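Local structure of GCN5-related N-acetyltransferase (Anabaena variabilis, 2OZG) at residues E132-S137 / L355-F360; L288-V293 / G351-Y356; R300-G305 / L328-G333; V306-H311 / T382-G387; K342-L347 / Q372-A377. The protein binds coenzyme A and, as a member of the GNAT family, probably transfers acetyl groups to amines, perhaps those of aminoglycosides. All coordinates share one frame; numbering follows the deposited sequence.

Interaction 1 of 5, residues E132-S137 / L355-F360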
# COMPACT_ATOMS: atom_id res chain seq x y z
N GLU A 132 28.95 10.14 -20.14
CA GLU A 132 27.95 9.20 -20.62
C GLU A 132 27.80 8.01 -19.71
O GLU A 132 28.71 7.66 -18.99
CB GLU A 132 28.25 8.73 -22.05
CG GLU A 132 27.13 7.88 -22.75
CD GLU A 132 25.75 8.57 -22.76
OE1 GLU A 132 25.00 8.42 -21.77
OE2 GLU A 132 25.41 9.24 -23.75
N GLN A 133 26.63 7.37 -19.74
CA GLN A 133 26.45 6.12 -19.00
C GLN A 133 27.62 5.22 -19.28
O GLN A 133 28.01 5.02 -20.42
CB GLN A 133 25.17 5.42 -19.40
CG GLN A 133 23.93 6.26 -19.13
CD GLN A 133 22.67 5.47 -19.33
OE1 GLN A 133 22.72 4.43 -19.98
NE2 GLN A 133 21.54 5.92 -18.72
N ALA A 134 28.19 4.64 -18.22
CA ALA A 134 29.39 3.89 -18.37
C ALA A 134 29.57 2.74 -17.39
O ALA A 134 30.46 1.92 -17.58
CB ALA A 134 30.57 4.83 -18.27
N GLY A 135 28.74 2.65 -16.35
CA GLY A 135 28.85 1.55 -15.42
C GLY A 135 27.61 1.43 -14.59
O GLY A 135 26.78 2.36 -14.55
N SER A 136 27.54 0.35 -13.85
CA SER A 136 26.37 0.08 -13.03
C SER A 136 26.60 0.03 -11.53
O SER A 136 27.72 -0.16 -11.07
CB SER A 136 25.77 -1.26 -13.47
OG SER A 136 25.44 -1.22 -14.86
N SER A 137 25.51 0.28 -10.78
CA SER A 137 25.47 0.05 -9.34
C SER A 137 24.07 -0.51 -9.17
O SER A 137 23.14 -0.10 -9.87
CB SER A 137 25.65 1.31 -8.49
OG SER A 137 24.65 2.27 -8.84
N LEU A 355 32.07 2.74 -24.68
CA LEU A 355 32.90 1.74 -25.33
C LEU A 355 34.04 1.32 -24.41
O LEU A 355 34.31 0.13 -24.21
CB LEU A 355 33.51 2.33 -26.62
CG LEU A 355 34.45 1.39 -27.41
CD1 LEU A 355 33.69 0.22 -27.96
CD2 LEU A 355 35.17 2.12 -28.52
N TYR A 356 34.71 2.33 -23.84
CA TYR A 356 35.86 2.15 -22.95
C TYR A 356 35.61 1.27 -21.75
O TYR A 356 36.42 0.42 -21.39
CB TYR A 356 36.31 3.52 -22.44
CG TYR A 356 37.55 3.59 -21.54
CD1 TYR A 356 37.47 3.43 -20.19
CD2 TYR A 356 38.77 3.91 -22.06
CE1 TYR A 356 38.62 3.58 -19.36
CE2 TYR A 356 39.92 4.02 -21.24
CZ TYR A 356 39.82 3.87 -19.90
OH TYR A 356 40.97 3.99 -19.11
N THR A 357 34.47 1.47 -21.12
CA THR A 357 34.11 0.70 -19.91
C THR A 357 33.51 -0.68 -20.10
O THR A 357 33.34 -1.42 -19.12
CB THR A 357 33.07 1.50 -19.09
OG1 THR A 357 31.87 1.62 -19.85
CG2 THR A 357 33.62 2.84 -18.74
N SER A 358 33.21 -1.03 -21.34
CA SER A 358 32.55 -2.29 -21.67
C SER A 358 31.13 -2.38 -21.17
O SER A 358 30.60 -3.47 -21.04
CB SER A 358 33.32 -3.53 -21.13
OG SER A 358 34.67 -3.29 -21.25
N LEU A 359 30.47 -1.26 -20.91
CA LEU A 359 29.07 -1.33 -20.52
C LEU A 359 28.25 -1.90 -21.67
O LEU A 359 27.35 -2.75 -21.47
CB LEU A 359 28.54 0.09 -20.17
CG LEU A 359 27.09 0.12 -19.72
CD1 LEU A 359 26.84 -0.74 -18.51
CD2 LEU A 359 26.63 1.55 -19.47
N PHE A 360 28.47 -1.35 -22.87
CA PHE A 360 27.85 -1.80 -24.10
C PHE A 360 28.91 -2.17 -25.09
O PHE A 360 30.00 -1.56 -25.10
CB PHE A 360 26.94 -0.70 -24.67
CG PHE A 360 25.78 -0.40 -23.75
CD1 PHE A 360 24.86 -1.37 -23.48
CD2 PHE A 360 25.64 0.84 -23.15
CE1 PHE A 360 23.77 -1.13 -22.62
CE2 PHE A 360 24.58 1.09 -22.31
CZ PHE A 360 23.67 0.12 -22.03
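Thr357, in the last turn of helix 349-357, and Leu359, just beyond it, grip the backbone of strand 132-143 around Ala134. Thr357 OG1 donates to Ala134 O over 2.7 Å, lying in the carbonyl plane on a lone pair. Its chi1 of 64° sets OG1 between the backbone N and the carbonyl carbon, where it also receives a weak bond from Leu359 N. A threonine suits this place because it brings a methyl as well: CG2 rests 3.7 Å from Ala134 CB.

Leu359 can be followed outward. Its CB lies 3.7 Å from Ala134 O. CG, anti to the backbone N (chi1 -179°), stands above the rim of the Phe360 ring. Beyond it the branches part: CD1 comes within 3.9 Å of Ser136 OG, while CD2 settles on the peptide backbone, 3.7 Å from Ala134 N and 3.8 Å from Gln133 C. A branched apolar side chain can thus span the strand from Gln133 to Ser136. Small residues on the strand let it approach, and Ala134 and Gly135 form a classic beta bulge opposite Trp286.

Ser358 has positive phi and ends the helix in a Schellman motif, after which Leu359 points at the strand. The contact is buried: helix 349-357 abuts strand 132-143 beside its neighbour strand 279-290, helix 362-367 touches Phe360, and Ile266 of a second subunit packs on Leu359.

Interaction 2 of 5, residues L288-V293 / G351-Y356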
# COMPACT_ATOMS: atom_id res chain seq x y z
N LEU A 288 30.77 8.44 -17.05
CA LEU A 288 32.23 8.66 -17.20
C LEU A 288 32.51 9.68 -18.30
O LEU A 288 31.84 9.70 -19.33
CB LEU A 288 32.91 7.32 -17.56
CG LEU A 288 34.46 7.33 -17.63
CD1 LEU A 288 35.14 6.17 -16.94
CD2 LEU A 288 34.94 7.47 -19.10
N ARG A 289 33.52 10.51 -18.08
CA ARG A 289 33.98 11.43 -19.06
C ARG A 289 35.41 11.04 -19.42
O ARG A 289 36.27 10.88 -18.53
CB ARG A 289 33.95 12.87 -18.51
CG ARG A 289 33.57 13.96 -19.60
CD ARG A 289 34.59 14.23 -20.66
NE ARG A 289 34.09 15.29 -21.55
CZ ARG A 289 34.74 15.75 -22.60
NH1 ARG A 289 35.93 15.26 -22.94
NH2 ARG A 289 34.18 16.68 -23.35
N ILE A 290 35.65 10.83 -20.70
CA ILE A 290 37.04 10.66 -21.18
C ILE A 290 37.62 12.06 -21.27
O ILE A 290 37.28 12.83 -22.15
CB ILE A 290 37.07 9.99 -22.55
CG1 ILE A 290 36.39 8.61 -22.48
CG2 ILE A 290 38.52 9.95 -23.11
CD1 ILE A 290 37.20 7.45 -21.92
N VAL A 291 38.48 12.39 -20.31
CA VAL A 291 39.08 13.70 -20.25
C VAL A 291 40.28 13.84 -21.23
O VAL A 291 40.46 14.88 -21.89
CB VAL A 291 39.52 14.03 -18.82
CG1 VAL A 291 40.22 15.40 -18.75
CG2 VAL A 291 38.31 13.99 -17.86
N ASN A 292 41.08 12.77 -21.30
CA ASN A 292 42.21 12.68 -22.24
C ASN A 292 42.18 11.34 -23.00
O ASN A 292 42.39 10.27 -22.41
CB ASN A 292 43.53 12.87 -21.52
CG ASN A 292 44.67 13.02 -22.49
OD1 ASN A 292 45.01 12.10 -23.24
ND2 ASN A 292 45.25 14.19 -22.50
N VAL A 293 41.86 11.38 -24.28
CA VAL A 293 41.71 10.14 -25.03
C VAL A 293 42.95 9.27 -25.01
O VAL A 293 42.85 8.08 -24.76
CB VAL A 293 41.28 10.42 -26.54
CG1 VAL A 293 41.42 9.19 -27.43
CG2 VAL A 293 39.87 10.91 -26.59
N GLY A 351 30.31 8.41 -26.83
CA GLY A 351 30.30 7.05 -27.30
C GLY A 351 31.53 6.31 -26.78
O GLY A 351 31.46 5.14 -26.43
N LEU A 352 32.66 7.02 -26.73
CA LEU A 352 33.93 6.44 -26.32
C LEU A 352 33.92 6.05 -24.88
O LEU A 352 34.56 5.07 -24.51
CB LEU A 352 35.07 7.42 -26.59
CG LEU A 352 36.49 6.90 -26.26
CD1 LEU A 352 36.77 5.63 -27.02
CD2 LEU A 352 37.52 7.92 -26.55
N ALA A 353 33.22 6.82 -24.03
CA ALA A 353 33.08 6.46 -22.63
C ALA A 353 32.43 5.08 -22.43
O ALA A 353 32.91 4.28 -21.63
CB ALA A 353 32.24 7.48 -21.92
N SER A 354 31.33 4.83 -23.16
CA SER A 354 30.56 3.60 -22.99
C SER A 354 31.35 2.46 -23.59
O SER A 354 31.32 1.37 -23.06
CB SER A 354 29.21 3.69 -23.62
OG SER A 354 28.45 4.81 -23.18
N LEU A 355 32.07 2.74 -24.68
CA LEU A 355 32.90 1.74 -25.33
C LEU A 355 34.04 1.32 -24.41
O LEU A 355 34.31 0.13 -24.21
CB LEU A 355 33.51 2.33 -26.62
CG LEU A 355 34.45 1.39 -27.41
CD1 LEU A 355 33.69 0.22 -27.96
CD2 LEU A 355 35.17 2.12 -28.52
N TYR A 356 34.71 2.33 -23.84
CA TYR A 356 35.86 2.15 -22.95
C TYR A 356 35.61 1.27 -21.75
O TYR A 356 36.42 0.42 -21.39
CB TYR A 356 36.31 3.52 -22.44
CG TYR A 356 37.55 3.59 -21.54
CD1 TYR A 356 37.47 3.43 -20.19
CD2 TYR A 356 38.77 3.91 -22.06
CE1 TYR A 356 38.62 3.58 -19.36
CE2 TYR A 356 39.92 4.02 -21.24
CZ TYR A 356 39.82 3.87 -19.90
OH TYR A 356 40.97 3.99 -19.11
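Ala353 meets the strand most intimately: its CB lies 3.4 Å from Leu288 O and 3.9 Å from Leu288 CD2. Strand 288-290 and helix 351-356 run at 110° to each other with their axes 7.5 Å apart, and alanine suits the crossing because its lone methyl lets the helix come down on the strand backbone. Ile290 adds to this close part: its CG1, anti to the carbonyl carbon (chi1 -58°), is set 3.9 Å from Ala353 CA. Its CD1 lies over one face of Tyr356, 4.2 Å from the ring centroid, in a CH-pi contact displaced toward the rim.

The packing is looser between Ile290 CG2 and Leu352 CD2, 4.1 Å apart, whose side chains cross at about a right angle; toward helix 293-299 it closes up again, with Val293 CG2 3.8 Å from Leu352 CD2. All the touching residues are buried; the partly exposed Asn292 instead caps the following helix through Lys295 N. An alanine in place of Ile290 would probably leave a gap between Leu352 and Tyr356 and strip this ring face of its methyl cover.

No hydrogen bond spans the two segments. Tyr356 sends its OH to Ala296 O, and its ring has further partners in Arg300 and Trp72. The chemistry therefore implies that a close fit of apolar groups, aliphatic and aromatic, rather than polar pairing, joins the GNAT strand to the helix of the sterol-carrier-type domain.

Interaction 3 of 5, residues R300-G305 / L328-G333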
# COMPACT_ATOMS: atom_id res chain seq x y z
N ARG A 300 44.59 2.03 -19.40
CA ARG A 300 43.69 0.89 -19.22
C ARG A 300 44.37 -0.43 -19.51
O ARG A 300 45.31 -0.46 -20.30
CB ARG A 300 42.57 1.03 -20.27
CG ARG A 300 41.35 0.19 -20.10
CD ARG A 300 40.55 0.29 -21.34
NE ARG A 300 39.24 -0.36 -21.31
CZ ARG A 300 39.02 -1.64 -21.51
NH1 ARG A 300 40.03 -2.49 -21.67
NH2 ARG A 300 37.79 -2.10 -21.52
N GLY A 301 43.93 -1.51 -18.86
CA GLY A 301 44.37 -2.86 -19.22
C GLY A 301 43.53 -3.39 -20.38
O GLY A 301 42.35 -3.01 -20.52
N TYR A 302 44.10 -4.30 -21.16
CA TYR A 302 43.42 -4.92 -22.29
C TYR A 302 43.51 -6.42 -22.16
O TYR A 302 44.44 -6.95 -21.54
CB TYR A 302 44.04 -4.43 -23.60
CG TYR A 302 43.77 -2.95 -23.81
CD1 TYR A 302 42.58 -2.54 -24.34
CD2 TYR A 302 44.64 -1.98 -23.31
CE1 TYR A 302 42.29 -1.19 -24.47
CE2 TYR A 302 44.34 -0.64 -23.40
CZ TYR A 302 43.17 -0.25 -24.00
OH TYR A 302 42.83 1.07 -24.14
N PRO A 303 42.56 -7.13 -22.78
CA PRO A 303 42.64 -8.58 -22.65
C PRO A 303 43.87 -9.15 -23.32
O PRO A 303 44.29 -8.67 -24.36
CB PRO A 303 41.39 -9.09 -23.39
CG PRO A 303 40.51 -7.93 -23.58
CD PRO A 303 41.44 -6.73 -23.64
N LEU A 304 44.46 -10.18 -22.72
CA LEU A 304 45.54 -10.89 -23.36
C LEU A 304 45.00 -11.74 -24.53
O LEU A 304 43.87 -12.24 -24.49
CB LEU A 304 46.25 -11.81 -22.34
CG LEU A 304 47.02 -11.13 -21.21
CD1 LEU A 304 47.46 -12.18 -20.18
CD2 LEU A 304 48.25 -10.37 -21.79
N GLY A 305 45.83 -11.89 -25.53
CA GLY A 305 45.53 -12.66 -26.72
C GLY A 305 45.03 -11.78 -27.84
O GLY A 305 44.80 -12.25 -28.94
N LEU A 328 44.71 3.31 -31.91
CA LEU A 328 44.89 2.51 -30.71
C LEU A 328 45.50 1.18 -31.13
O LEU A 328 44.84 0.40 -31.83
CB LEU A 328 43.53 2.22 -30.09
CG LEU A 328 43.48 1.35 -28.88
CD1 LEU A 328 44.32 1.94 -27.75
CD2 LEU A 328 42.02 1.17 -28.48
N SER A 329 46.74 0.90 -30.72
CA SER A 329 47.38 -0.39 -31.06
C SER A 329 47.49 -1.18 -29.80
O SER A 329 48.13 -0.74 -28.84
CB SER A 329 48.81 -0.21 -31.65
OG SER A 329 48.74 0.60 -32.80
N VAL A 330 46.86 -2.34 -29.78
CA VAL A 330 46.84 -3.22 -28.60
C VAL A 330 47.61 -4.53 -28.84
O VAL A 330 47.47 -5.19 -29.87
CB VAL A 330 45.36 -3.50 -28.14
CG1 VAL A 330 45.31 -4.40 -26.91
CG2 VAL A 330 44.64 -2.18 -27.82
N ALA A 331 48.43 -4.90 -27.87
CA ALA A 331 49.16 -6.17 -27.93
C ALA A 331 49.66 -6.43 -26.53
O ALA A 331 49.93 -5.50 -25.76
CB ALA A 331 50.28 -6.10 -28.86
N ASN A 332 49.69 -7.71 -26.17
CA ASN A 332 50.21 -8.16 -24.89
C ASN A 332 49.59 -7.48 -23.73
O ASN A 332 50.25 -7.23 -22.72
CB ASN A 332 51.72 -7.95 -24.85
CG ASN A 332 52.41 -8.56 -26.02
OD1 ASN A 332 52.93 -7.84 -26.85
ND2 ASN A 332 52.34 -9.88 -26.16
N GLY A 333 48.30 -7.21 -23.84
CA GLY A 333 47.54 -6.60 -22.73
C GLY A 333 47.74 -5.11 -22.53
O GLY A 333 47.15 -4.51 -21.62
O HOH W 1 46.44 -7.93 -25.77
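Tyr302 N donates to Gly333 O over 3.1 Å, from above the carbonyl plane, while Gly333 CA returns a CA-H...O contact to Tyr302 O at 3.3 Å. Gly333 has positive phi, and a side chain here would collide with Leu304 CD2, so glycine suits this second central position of a type I' hairpin turn. A water accepts from Gly333 N and donates to Pro303 O, closing the backbone link.

The Tyr302 ring lies with one face on Val330: CG2 is 4.1 Å from the ring centroid, 14° off its normal, a CH-pi contact. Val330 CG1 presses on Tyr302 CB at 3.5 Å and on CG, which stands anti to the carbonyl carbon (chi1 -67°). The phenol meets Leu328 tip to tip, OH to CD1 4.0 Å, and its hydroxyl is bonded to Leu297 O. An alanine in place of Tyr302 would probably leave Val330 CG2 without its aromatic cover and Leu297 O without this partner.

Leu304, exposed, lays CD2 3.7 Å from Asn332 C and also packs on Leu379 of a second subunit. The loop after helix 293-299 thus passes across the end of strand 324-331, beside strand 334-339, with Ile384 of helix 375-385 also touching Tyr302.

Interaction 4 of 5, residues V306-H311 / T382-G387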
# COMPACT_ATOMS: atom_id res chain seq x y z
N VAL A 306 44.84 -10.49 -27.56
CA VAL A 306 44.37 -9.55 -28.55
C VAL A 306 45.55 -8.79 -29.18
O VAL A 306 46.44 -8.27 -28.50
CB VAL A 306 43.36 -8.57 -27.92
CG1 VAL A 306 42.95 -7.51 -28.93
CG2 VAL A 306 42.12 -9.35 -27.37
N GLU A 307 45.60 -8.78 -30.51
CA GLU A 307 46.61 -7.98 -31.18
C GLU A 307 45.84 -7.26 -32.28
O GLU A 307 45.41 -7.89 -33.26
CB GLU A 307 47.76 -8.83 -31.71
CG GLU A 307 48.90 -8.00 -32.27
CD GLU A 307 50.12 -8.84 -32.68
OE1 GLU A 307 50.29 -9.96 -32.13
OE2 GLU A 307 50.89 -8.40 -33.55
N ALA A 308 45.64 -5.96 -32.11
CA ALA A 308 44.84 -5.21 -33.06
C ALA A 308 45.16 -3.75 -33.03
O ALA A 308 45.54 -3.21 -32.01
CB ALA A 308 43.39 -5.37 -32.76
N GLU A 309 44.95 -3.12 -34.18
CA GLU A 309 45.10 -1.71 -34.34
C GLU A 309 43.71 -1.13 -34.70
O GLU A 309 43.13 -1.48 -35.73
CB GLU A 309 46.07 -1.49 -35.46
CG GLU A 309 46.68 -0.17 -35.53
CD GLU A 309 47.73 -0.14 -36.63
OE1 GLU A 309 47.35 0.11 -37.79
OE2 GLU A 309 48.93 -0.36 -36.32
N LEU A 310 43.17 -0.28 -33.85
CA LEU A 310 41.87 0.31 -34.12
C LEU A 310 42.03 1.78 -34.47
O LEU A 310 42.61 2.53 -33.69
CB LEU A 310 40.91 0.11 -32.90
CG LEU A 310 39.47 0.62 -33.06
CD1 LEU A 310 38.77 0.02 -34.27
CD2 LEU A 310 38.71 0.31 -31.82
N HIS A 311 41.54 2.19 -35.64
CA HIS A 311 41.69 3.58 -36.11
C HIS A 311 40.43 4.38 -35.79
O HIS A 311 39.40 4.28 -36.45
CB HIS A 311 42.02 3.64 -37.62
CG HIS A 311 43.38 3.12 -37.97
ND1 HIS A 311 44.16 3.70 -38.93
CD2 HIS A 311 44.11 2.09 -37.46
CE1 HIS A 311 45.30 3.03 -39.04
NE2 HIS A 311 45.29 2.06 -38.15
N THR A 382 35.51 -4.89 -30.64
CA THR A 382 34.87 -5.86 -29.77
C THR A 382 35.93 -6.65 -29.03
O THR A 382 35.81 -6.88 -27.84
CB THR A 382 33.99 -6.82 -30.59
OG1 THR A 382 33.01 -6.05 -31.27
CG2 THR A 382 33.30 -7.83 -29.74
N GLN A 383 36.99 -7.03 -29.74
CA GLN A 383 38.07 -7.80 -29.15
C GLN A 383 38.81 -6.97 -28.08
O GLN A 383 39.09 -7.46 -26.97
CB GLN A 383 39.06 -8.22 -30.25
CG GLN A 383 38.47 -9.23 -31.26
CD GLN A 383 39.36 -9.44 -32.46
OE1 GLN A 383 40.20 -8.59 -32.76
NE2 GLN A 383 39.14 -10.54 -33.19
N ILE A 384 39.10 -5.72 -28.43
CA ILE A 384 39.83 -4.79 -27.52
C ILE A 384 39.11 -4.48 -26.22
O ILE A 384 39.72 -4.50 -25.12
CB ILE A 384 40.16 -3.46 -28.26
CG1 ILE A 384 41.17 -3.72 -29.39
CG2 ILE A 384 40.76 -2.38 -27.36
CD1 ILE A 384 41.36 -2.57 -30.35
N PHE A 385 37.83 -4.14 -26.33
CA PHE A 385 37.10 -3.61 -25.16
C PHE A 385 36.24 -4.60 -24.40
O PHE A 385 35.58 -4.21 -23.46
CB PHE A 385 36.25 -2.39 -25.56
CG PHE A 385 37.10 -1.21 -26.01
CD1 PHE A 385 37.77 -0.43 -25.06
CD2 PHE A 385 37.20 -0.88 -27.35
CE1 PHE A 385 38.60 0.62 -25.46
CE2 PHE A 385 38.04 0.18 -27.78
CZ PHE A 385 38.72 0.92 -26.83
N ALA A 386 36.31 -5.87 -24.77
CA ALA A 386 35.50 -6.94 -24.13
C ALA A 386 35.91 -7.05 -22.69
O ALA A 386 37.08 -6.87 -22.36
CB ALA A 386 35.74 -8.26 -24.84
N GLY A 387 34.95 -7.34 -21.82
CA GLY A 387 35.24 -7.43 -20.42
C GLY A 387 33.99 -7.62 -19.59
O GLY A 387 32.88 -7.55 -20.08
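Val306 rests a methyl on the backbone of Gln383, CG2 standing 3.6 Å from Gln383 O, while the amide of that same glutamine turns to another chain: its NE2 bonds to Leu304 O of a second subunit. One residue thus serves two interfaces, its carbonyl and CB facing Val306 and its polar tip joining subunits. The setting is the sterol-carrier-type domain, in which strand 308-315 of a five-stranded mixed sheet is packed by the C-terminal part of helix 375-385.

No hydrogen bond crosses between the segments; the join is apolar. Val306, Ala308 and Leu310 direct their side chains at the helix, whereas Glu307 and Glu309 point away from it, the in-and-out pattern of an extended chain with one covered face. Ile384 is the common partner. Its CG1 lies 4.2 Å from Val306 CG1, and its CD1 reaches on to Ala308 CB, also at 4.2 Å, and to Leu310 CB at 3.7 Å. The extended second torsion (chi2 169°) carries CD1 out to these two strand residues, and the small Ala308 suits the middle of this row because it lets the isoleucine lie close over the strand.

On the exposed side, His311 NE2 donates to Glu309 OE1 in a nearly straight bond of 2.9 Å. At the buried end, Ile384 CG2 sits over the centre of the Phe385 ring, 3.7 Å above its plane, while Leu310 CD2 comes to the ring edge, 4.1 Å from Phe385 CE2.

Interaction 5 of 5, residues K342-L347 / Q372-A377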
# COMPACT_ATOMS: atom_id res chain seq x y z
N LYS A 342 43.07 6.19 -40.25
CA LYS A 342 41.98 6.31 -41.18
C LYS A 342 40.60 6.51 -40.59
O LYS A 342 39.64 6.53 -41.32
CB LYS A 342 42.04 5.13 -42.12
CG LYS A 342 41.80 3.80 -41.55
CD LYS A 342 42.45 2.80 -42.49
CE LYS A 342 42.32 1.39 -42.01
NZ LYS A 342 42.94 0.50 -43.05
N GLY A 343 40.51 6.61 -39.26
CA GLY A 343 39.23 6.87 -38.61
C GLY A 343 38.12 5.97 -39.12
O GLY A 343 37.07 6.45 -39.55
N GLU A 344 38.34 4.67 -38.98
CA GLU A 344 37.43 3.62 -39.36
C GLU A 344 36.31 3.49 -38.36
O GLU A 344 35.31 2.85 -38.67
CB GLU A 344 38.17 2.27 -39.49
CG GLU A 344 38.90 1.80 -38.21
CD GLU A 344 39.83 0.55 -38.35
OE1 GLU A 344 39.87 -0.13 -39.41
OE2 GLU A 344 40.55 0.28 -37.36
N LEU A 345 36.48 4.03 -37.16
CA LEU A 345 35.43 3.95 -36.15
C LEU A 345 35.27 5.33 -35.59
O LEU A 345 36.19 5.84 -34.93
CB LEU A 345 35.77 2.93 -35.08
CG LEU A 345 34.70 2.67 -33.99
CD1 LEU A 345 34.94 1.33 -33.33
CD2 LEU A 345 34.70 3.75 -32.94
N GLN A 346 34.11 5.93 -35.86
CA GLN A 346 33.83 7.31 -35.49
C GLN A 346 32.82 7.42 -34.40
O GLN A 346 31.79 6.76 -34.43
CB GLN A 346 33.23 8.03 -36.69
CG GLN A 346 34.03 7.71 -37.97
CD GLN A 346 33.09 7.52 -39.17
OE1 GLN A 346 32.77 6.39 -39.54
NE2 GLN A 346 32.57 8.62 -39.70
N LEU A 347 33.10 8.31 -33.45
CA LEU A 347 32.22 8.50 -32.35
C LEU A 347 32.53 9.81 -31.64
O LEU A 347 33.58 10.41 -31.79
CB LEU A 347 32.34 7.33 -31.36
CG LEU A 347 33.70 6.77 -31.01
CD1 LEU A 347 34.76 7.75 -30.73
CD2 LEU A 347 33.58 5.81 -29.82
N GLN A 372 29.84 4.71 -35.49
CA GLN A 372 29.76 4.16 -36.84
C GLN A 372 31.10 3.47 -37.10
O GLN A 372 32.18 4.03 -36.80
CB GLN A 372 29.59 5.29 -37.87
CG GLN A 372 28.40 6.16 -37.59
CD GLN A 372 27.94 6.90 -38.86
OE1 GLN A 372 28.73 7.15 -39.79
NE2 GLN A 372 26.63 7.24 -38.90
N ALA A 373 31.05 2.27 -37.63
CA ALA A 373 32.27 1.55 -37.96
C ALA A 373 32.09 0.57 -39.11
O ALA A 373 30.98 0.18 -39.46
CB ALA A 373 32.76 0.81 -36.74
N THR A 374 33.23 0.19 -39.70
CA THR A 374 33.30 -0.89 -40.70
C THR A 374 33.21 -2.18 -39.87
O THR A 374 33.45 -2.17 -38.65
CB THR A 374 34.64 -0.84 -41.44
OG1 THR A 374 35.73 -0.98 -40.51
CG2 THR A 374 34.83 0.51 -42.14
N GLU A 375 32.86 -3.28 -40.51
CA GLU A 375 32.76 -4.53 -39.79
C GLU A 375 34.09 -4.97 -39.21
O GLU A 375 34.13 -5.55 -38.16
CB GLU A 375 32.21 -5.63 -40.69
CG GLU A 375 30.72 -5.47 -41.05
CD GLU A 375 30.05 -6.77 -41.57
N THR A 376 35.19 -4.67 -39.89
CA THR A 376 36.49 -5.02 -39.37
C THR A 376 36.81 -4.20 -38.14
O THR A 376 37.23 -4.74 -37.10
CB THR A 376 37.57 -4.82 -40.44
OG1 THR A 376 37.16 -5.55 -41.60
CG2 THR A 376 38.89 -5.37 -39.94
N ALA A 377 36.56 -2.90 -38.21
CA ALA A 377 36.78 -2.09 -37.03
C ALA A 377 35.83 -2.53 -35.92
O ALA A 377 36.23 -2.57 -34.77
CB ALA A 377 36.57 -0.66 -37.35
O HOH W 2 38.13 -0.36 -41.49
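The carboxylate of Glu344 has the methyl of Ala377 over one face, CD to CB 3.6 Å, while its oxygens turn to polar partners. OE2 is held by His311 N and by a salt bridge to Lys380; OE1 receives a bond from a water at 2.7 Å. Two further flat groups, the amides of Gln346 and Gln372, stand with their planes 85° apart. Their contact is loose: the closest approach of the two side chains is Gln346 OE1 to Gln372 CB, 3.8 Å, as expected of long polar side chains near the surface.

The backbone carries the regular part of the join. Gln346 and Gln372 form an antiparallel hydrogen-bonded pair, with Gln346 N to Gln372 O at 2.9 Å and Gln372 N to Gln346 O at 3.0 Å, so that strand 371-373 closes one side of the sheet within this chain. Leu345 turns the other way, placing CG against Ala373 CB on the face that helix 375-385 covers.

Thr374 is the N-cap of that helix, its OG1 accepting from Ala377 N over 3.1 Å. Thr374 OG1 also lies 2.7 Å from the water that donates to Glu344 OE1. Glu344 CG sits in the crowded position between N and the carbonyl carbon (chi1 58°), which brings it 3.5 Å from Ala377 CB; alanine suits this spot because its short side chain admits the glutamate.

The chemistry implies a water-mediated polar link between the turn before strand 345-348 and the N-cap of the helix, and the nearby Lys380 probably helps to keep Glu344 charged.

Overall arrangement
Interactions 1 and 2 are buried core contacts and use the same element, helix 349-357, which leans on neighbouring strands 132-143 and 279-290; the first adds a hydroxyl-to-carbonyl bond, the second is purely apolar. Interactions 3, 4 and 5 lie farther out, partly buried within the sterol-carrier-type domain, and all reach its five-stranded sheet. Interactions 4 and 5 share helix 375-385, one at its end and one at its start, and touch through His311 and Glu344. Interactions 3 and 4, centres about 7 Å apart, are joined by strand pairing. Bridging waters take part in interactions 3 and 5, near the surface. Arg300 and Phe385 tie the outer group back to interaction 1.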